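Local coordinates for 361aa long hypothetical D-aminopeptidase (Pyrococcus horikoshii, PDB 2DRH), which has no firmly established function but belongs to the S58 (DmpA/ArgJ) peptidases and probably acts as an aminopeptidase, at residues G11-G16 and T315-E320; V205-G210 and I324-E329. All coordinates share one frame; numbering follows the deposited sequence.

Contact 1: residues G11-G16 and T315-E320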
loop_
_atom_site.group_PDB
_atom_site.type_symbol
_atom_site.label_atom_id
_atom_site.label_comp_id
_atom_site.label_asym_id
_atom_site.label_seq_id
_atom_site.Cartn_x
_atom_site.Cartn_y
_atom_site.Cartn_z
ATOM N N GLY A 11 -24.826 15.641 9.944
ATOM C CA GLY A 11 -23.945 16.517 9.197
ATOM C C GLY A 11 -24.458 17.943 9.133
ATOM O O GLY A 11 -25.450 18.283 9.784
ATOM N N VAL A 12 -23.789 18.775 8.342
ATOM C CA VAL A 12 -24.163 20.176 8.201
ATOM C C VAL A 12 -24.427 20.563 6.750
ATOM O O VAL A 12 -24.873 21.676 6.468
ATOM C CB VAL A 12 -23.056 21.095 8.751
ATOM C CG1 VAL A 12 -22.778 20.764 10.209
ATOM C CG2 VAL A 12 -21.792 20.934 7.922
ATOM N N PHE A 13 -24.137 19.658 5.825
ATOM C CA PHE A 13 -24.369 19.948 4.416
ATOM C C PHE A 13 -25.780 19.534 4.046
ATOM O O PHE A 13 -26.340 18.615 4.642
ATOM C CB PHE A 13 -23.362 19.206 3.536
ATOM C CG PHE A 13 -21.963 19.744 3.629
ATOM C CD1 PHE A 13 -21.681 21.049 3.247
ATOM C CD2 PHE A 13 -20.927 18.948 4.099
ATOM C CE1 PHE A 13 -20.380 21.555 3.333
ATOM C CE2 PHE A 13 -19.629 19.441 4.188
ATOM C CZ PHE A 13 -19.354 20.748 3.806
ATOM N N LYS A 14 -26.361 20.219 3.071
ATOM C CA LYS A 14 -27.708 19.894 2.644
ATOM C C LYS A 14 -27.665 18.740 1.657
ATOM O O LYS A 14 -26.728 18.614 0.870
ATOM C CB LYS A 14 -28.376 21.111 1.993
ATOM C CG LYS A 14 -27.662 21.645 0.766
ATOM C CD LYS A 14 -28.441 22.805 0.142
ATOM C CE LYS A 14 -27.790 23.300 -1.150
ATOM N NZ LYS A 14 -26.431 23.883 -0.929
ATOM N N PRO A 15 -28.675 17.867 1.698
ATOM C CA PRO A 15 -28.720 16.728 0.783
ATOM C C PRO A 15 -29.149 17.152 -0.620
ATOM O O PRO A 15 -29.565 18.297 -0.836
ATOM C CB PRO A 15 -29.736 15.807 1.444
ATOM C CG PRO A 15 -30.696 16.779 2.057
ATOM C CD PRO A 15 -29.770 17.801 2.681
ATOM N N GLY A 16 -29.029 16.231 -1.571
ATOM C CA GLY A 16 -29.434 16.517 -2.935
ATOM C C GLY A 16 -30.942 16.385 -3.045
ATOM O O GLY A 16 -31.596 15.998 -2.081
ATOM N N THR A 315 -18.537 13.370 2.255
ATOM C CA THR A 315 -18.449 11.930 2.043
ATOM C C THR A 315 -18.817 11.210 3.336
ATOM O O THR A 315 -19.686 10.340 3.343
ATOM C CB THR A 315 -17.016 11.516 1.628
ATOM O OG1 THR A 315 -16.686 12.137 0.381
ATOM C CG2 THR A 315 -16.910 9.987 1.482
ATOM N N ALA A 316 -18.151 11.578 4.426
ATOM C CA ALA A 316 -18.419 10.970 5.723
ATOM C C ALA A 316 -19.895 11.131 6.066
ATOM O O ALA A 316 -20.527 10.211 6.585
ATOM C CB ALA A 316 -17.549 11.623 6.806
ATOM N N GLU A 317 -20.446 12.306 5.774
ATOM C CA GLU A 317 -21.855 12.562 6.059
ATOM C C GLU A 317 -22.780 11.659 5.255
ATOM O O GLU A 317 -23.661 11.008 5.814
ATOM C CB GLU A 317 -22.210 14.016 5.768
ATOM C CG GLU A 317 -22.063 14.940 6.944
ATOM C CD GLU A 317 -22.355 16.386 6.574
ATOM O OE1 GLU A 317 -23.379 16.643 5.907
ATOM O OE2 GLU A 317 -21.564 17.263 6.958
ATOM N N ALA A 318 -22.583 11.631 3.942
ATOM C CA ALA A 318 -23.403 10.808 3.064
ATOM C C ALA A 318 -23.369 9.345 3.509
ATOM O O ALA A 318 -24.394 8.673 3.513
ATOM C CB ALA A 318 -22.912 10.928 1.632
ATOM N N VAL A 319 -22.189 8.854 3.874
ATOM C CA VAL A 319 -22.061 7.466 4.316
ATOM C C VAL A 319 -22.809 7.227 5.620
ATOM O O VAL A 319 -23.563 6.273 5.726
ATOM C CB VAL A 319 -20.576 7.058 4.501
ATOM C CG1 VAL A 319 -20.478 5.697 5.236
ATOM C CG2 VAL A 319 -19.901 6.955 3.139
ATOM N N GLU A 320 -22.617 8.099 6.605
ATOM C CA GLU A 320 -23.291 7.923 7.888
ATOM C C GLU A 320 -24.804 7.854 7.727
ATOM O O GLU A 320 -25.447 6.951 8.269
ATOM C CB GLU A 320 -22.929 9.047 8.869
ATOM C CG GLU A 320 -23.507 8.841 10.274
ATOM C CD GLU A 320 -23.111 9.933 11.265
ATOM O OE1 GLU A 320 -22.054 10.581 11.065
ATOM O OE2 GLU A 320 -23.849 10.130 12.257
#
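The planes of the Glu-317 carboxylate and the Phe-13 ring are 24° from parallel, the oxygen OE2 approaching the ring obliquely at 3.4 Å from Phe-13 CD2. Above one face of the carboxylate stands the amide of Val-12, and at its rim the amide of Phe-13 meets OE1 on the syn side, where the other oxygen lies. The motif is a side-chain carboxylate clasped by two successive backbone N-H groups, a helix residue receiving a loop from the N-terminal region. Val-12 N bonds to Glu-317 OE2 at 3.0 Å, 55° out of the carboxylate plane, and Phe-13 N to Glu-317 OE1 at 3.1 Å. Beyond CG the glutamate is extended (chi2 177°), which carries the carboxylate from helix 309-328 across to the loop. OE1 is also salt-bridged to Arg-190 on strand 184-193, which probably helps to keep the buried acid ionised. That strand makes backbone bonds to Lys-14 through Ile-191, and its Arg-190 and Val-192 touch Phe-13, so the loop is fastened to sheet as well as helix. With an alanine here in place of Glu-317, both amides would probably lose their acceptor and Arg-190 a carboxylate partner, leaving the loop freer to shift. The same oxygen that meets the ring, Glu-317 OE2, also has Val-12 CG2 beside it at 3.8 Å.

Contact 2: residues V205-G210 and I324-E329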
loop_
_atom_site.group_PDB
_atom_site.type_symbol
_atom_site.label_atom_id
_atom_site.label_comp_id
_atom_site.label_asym_id
_atom_site.label_seq_id
_atom_site.Cartn_x
_atom_site.Cartn_y
_atom_site.Cartn_z
ATOM N N VAL A 205 -24.803 2.390 0.192
ATOM C CA VAL A 205 -24.138 1.399 1.014
ATOM C C VAL A 205 -24.916 0.102 1.095
ATOM O O VAL A 205 -26.136 0.081 0.956
ATOM C CB VAL A 205 -23.919 1.916 2.455
ATOM C CG1 VAL A 205 -23.151 3.240 2.433
ATOM C CG2 VAL A 205 -25.264 2.071 3.159
ATOM N N LEU A 206 -24.180 -0.980 1.316
ATOM C CA LEU A 206 -24.746 -2.313 1.478
ATOM C C LEU A 206 -24.274 -2.635 2.883
ATOM O O LEU A 206 -23.116 -2.989 3.081
ATOM C CB LEU A 206 -24.133 -3.291 0.464
ATOM C CG LEU A 206 -24.529 -4.768 0.598
ATOM C CD1 LEU A 206 -26.035 -4.902 0.495
ATOM C CD2 LEU A 206 -23.840 -5.600 -0.476
ATOM N N SER A 207 -25.164 -2.469 3.858
ATOM C CA SER A 207 -24.818 -2.692 5.254
ATOM C C SER A 207 -25.053 -4.118 5.704
ATOM O O SER A 207 -26.118 -4.685 5.472
ATOM C CB SER A 207 -25.620 -1.742 6.147
ATOM O OG SER A 207 -27.006 -2.031 6.067
ATOM N N ASN A 208 -24.061 -4.686 6.376
ATOM C CA ASN A 208 -24.169 -6.058 6.854
ATOM C C ASN A 208 -23.181 -6.270 7.991
ATOM O O ASN A 208 -22.487 -7.287 8.041
ATOM C CB ASN A 208 -23.873 -7.029 5.705
ATOM C CG ASN A 208 -24.091 -8.480 6.095
ATOM O OD1 ASN A 208 -25.200 -8.879 6.465
ATOM N ND2 ASN A 208 -23.031 -9.276 6.019
ATOM N N PHE A 209 -23.136 -5.312 8.913
ATOM C CA PHE A 209 -22.198 -5.365 10.036
ATOM C C PHE A 209 -22.792 -4.905 11.358
ATOM O O PHE A 209 -23.965 -4.529 11.449
ATOM C CB PHE A 209 -21.003 -4.454 9.754
ATOM C CG PHE A 209 -21.349 -2.983 9.810
ATOM C CD1 PHE A 209 -21.994 -2.360 8.739
ATOM C CD2 PHE A 209 -21.086 -2.235 10.955
ATOM C CE1 PHE A 209 -22.375 -1.003 8.812
ATOM C CE2 PHE A 209 -21.462 -0.881 11.039
ATOM C CZ PHE A 209 -22.107 -0.269 9.965
ATOM N N GLY A 210 -21.943 -4.935 12.380
ATOM C CA GLY A 210 -22.312 -4.455 13.697
ATOM C C GLY A 210 -23.054 -5.319 14.683
ATOM O O GLY A 210 -23.880 -6.157 14.314
ATOM N N ILE A 324 -27.665 4.572 8.116
ATOM C CA ILE A 324 -28.893 4.647 8.896
ATOM C C ILE A 324 -30.119 4.390 8.004
ATOM O O ILE A 324 -31.007 3.608 8.368
ATOM C CB ILE A 324 -29.022 6.027 9.596
ATOM C CG1 ILE A 324 -27.849 6.224 10.562
ATOM C CG2 ILE A 324 -30.350 6.130 10.328
ATOM C CD1 ILE A 324 -27.622 5.064 11.529
ATOM N N ASN A 325 -30.154 5.027 6.833
ATOM C CA ASN A 325 -31.269 4.838 5.909
ATOM C C ASN A 325 -31.448 3.375 5.510
ATOM O O ASN A 325 -32.567 2.936 5.238
ATOM C CB ASN A 325 -31.080 5.696 4.647
ATOM C CG ASN A 325 -31.193 7.179 4.935
ATOM O OD1 ASN A 325 -31.993 7.585 5.765
ATOM N ND2 ASN A 325 -30.400 7.993 4.242
ATOM N N SER A 326 -30.353 2.615 5.474
ATOM C CA SER A 326 -30.439 1.200 5.115
ATOM C C SER A 326 -31.227 0.467 6.195
ATOM O O SER A 326 -31.861 -0.552 5.927
ATOM C CB SER A 326 -29.042 0.568 4.973
ATOM O OG SER A 326 -28.451 0.325 6.240
ATOM N N LEU A 327 -31.188 0.991 7.415
ATOM C CA LEU A 327 -31.923 0.387 8.525
ATOM C C LEU A 327 -33.375 0.885 8.505
ATOM O O LEU A 327 -34.312 0.099 8.634
ATOM C CB LEU A 327 -31.261 0.749 9.858
ATOM C CG LEU A 327 -29.805 0.304 10.041
ATOM C CD1 LEU A 327 -29.256 0.870 11.346
ATOM C CD2 LEU A 327 -29.719 -1.214 10.044
ATOM N N LEU A 328 -33.546 2.192 8.327
ATOM C CA LEU A 328 -34.872 2.806 8.273
ATOM C C LEU A 328 -35.714 2.292 7.105
ATOM O O LEU A 328 -36.942 2.243 7.194
ATOM C CB LEU A 328 -34.740 4.330 8.163
ATOM C CG LEU A 328 -34.275 5.097 9.404
ATOM C CD1 LEU A 328 -33.973 6.552 9.060
ATOM C CD2 LEU A 328 -35.354 5.011 10.459
ATOM N N GLU A 329 -35.054 1.902 6.018
ATOM C CA GLU A 329 -35.752 1.417 4.831
ATOM C C GLU A 329 -35.973 -0.093 4.816
ATOM O O GLU A 329 -36.788 -0.591 4.042
ATOM C CB GLU A 329 -34.985 1.829 3.573
ATOM C CG GLU A 329 -34.905 3.333 3.335
ATOM C CD GLU A 329 -36.110 3.873 2.592
ATOM O OE1 GLU A 329 -37.248 3.716 3.085
ATOM O OE2 GLU A 329 -35.916 4.457 1.506
#
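Ser-207 and Ser-326 form a small, buried, polar contact, hydroxyl to hydroxyl, where helix 309-328 lies over the end of strand 198-207 in the central sheet. This is helix-on-sheet packing: Val-205 and Ser-207 direct their CB atoms at the helix, whereas that of Leu-206, between them, points away from it. The two serines are also the residues whose CA atoms come nearest across the contact. Ser-207 OG donates to Ser-326 OG at 2.8 Å. Both hydroxyls sit between their backbone N and carbonyl carbon (chi1 65° in Ser-207, 76° in Ser-326), a pair of torsions that brings the two OG atoms together. Alongside, Val-205 CG2 only grazes Ser-326 CB, at 4.5 Å, and Ala-178 touches both Ser-207 and Leu-327 from a neighbouring short strand. Within the helix, the carbonyl of Ile-324 accepts from two amides, with Leu-327 N at 2.8 Å and Leu-328 N at 2.9 Å from Ile-324 O. The strand side is set by backbone bonds of Val-205 to Gly-186 and of Ser-207 to Gly-184, which place the donor hydroxyl. Ser-326 OG in turn bonds to the carbonyl of Ile-323 one turn earlier, its strongest polar link, and Ser-207 OG is weakly bonded to Gly-184 N. The chemistry thus amounts to a relay between sheet and helix backbones: Ser-207 gives its proton to Ser-326 OG, which is bonded to Ile-323, so neutral partners accommodate both buried hydroxyls.

Overall arrangement
Both contacts use helix 309-328, at adjoining segments, yet their centres lie about 15 Å apart and they meet different neighbours. Contact 2 belongs to the core: all its touching residues are buried, and it joins the helix directly to a strand of the central sheet. Contact 1 lies further out, about 15 Å from the centre of the chain against about 10 Å, and binds an irregular, partly solvent-accessible loop near the N-terminus. The chemistry follows this placement. Where an irregular loop offers backbone amides, a charged carboxylate, itself paired with an arginine, takes them up; where helix meets strand in the interior, the link is a neutral hydroxyl pair.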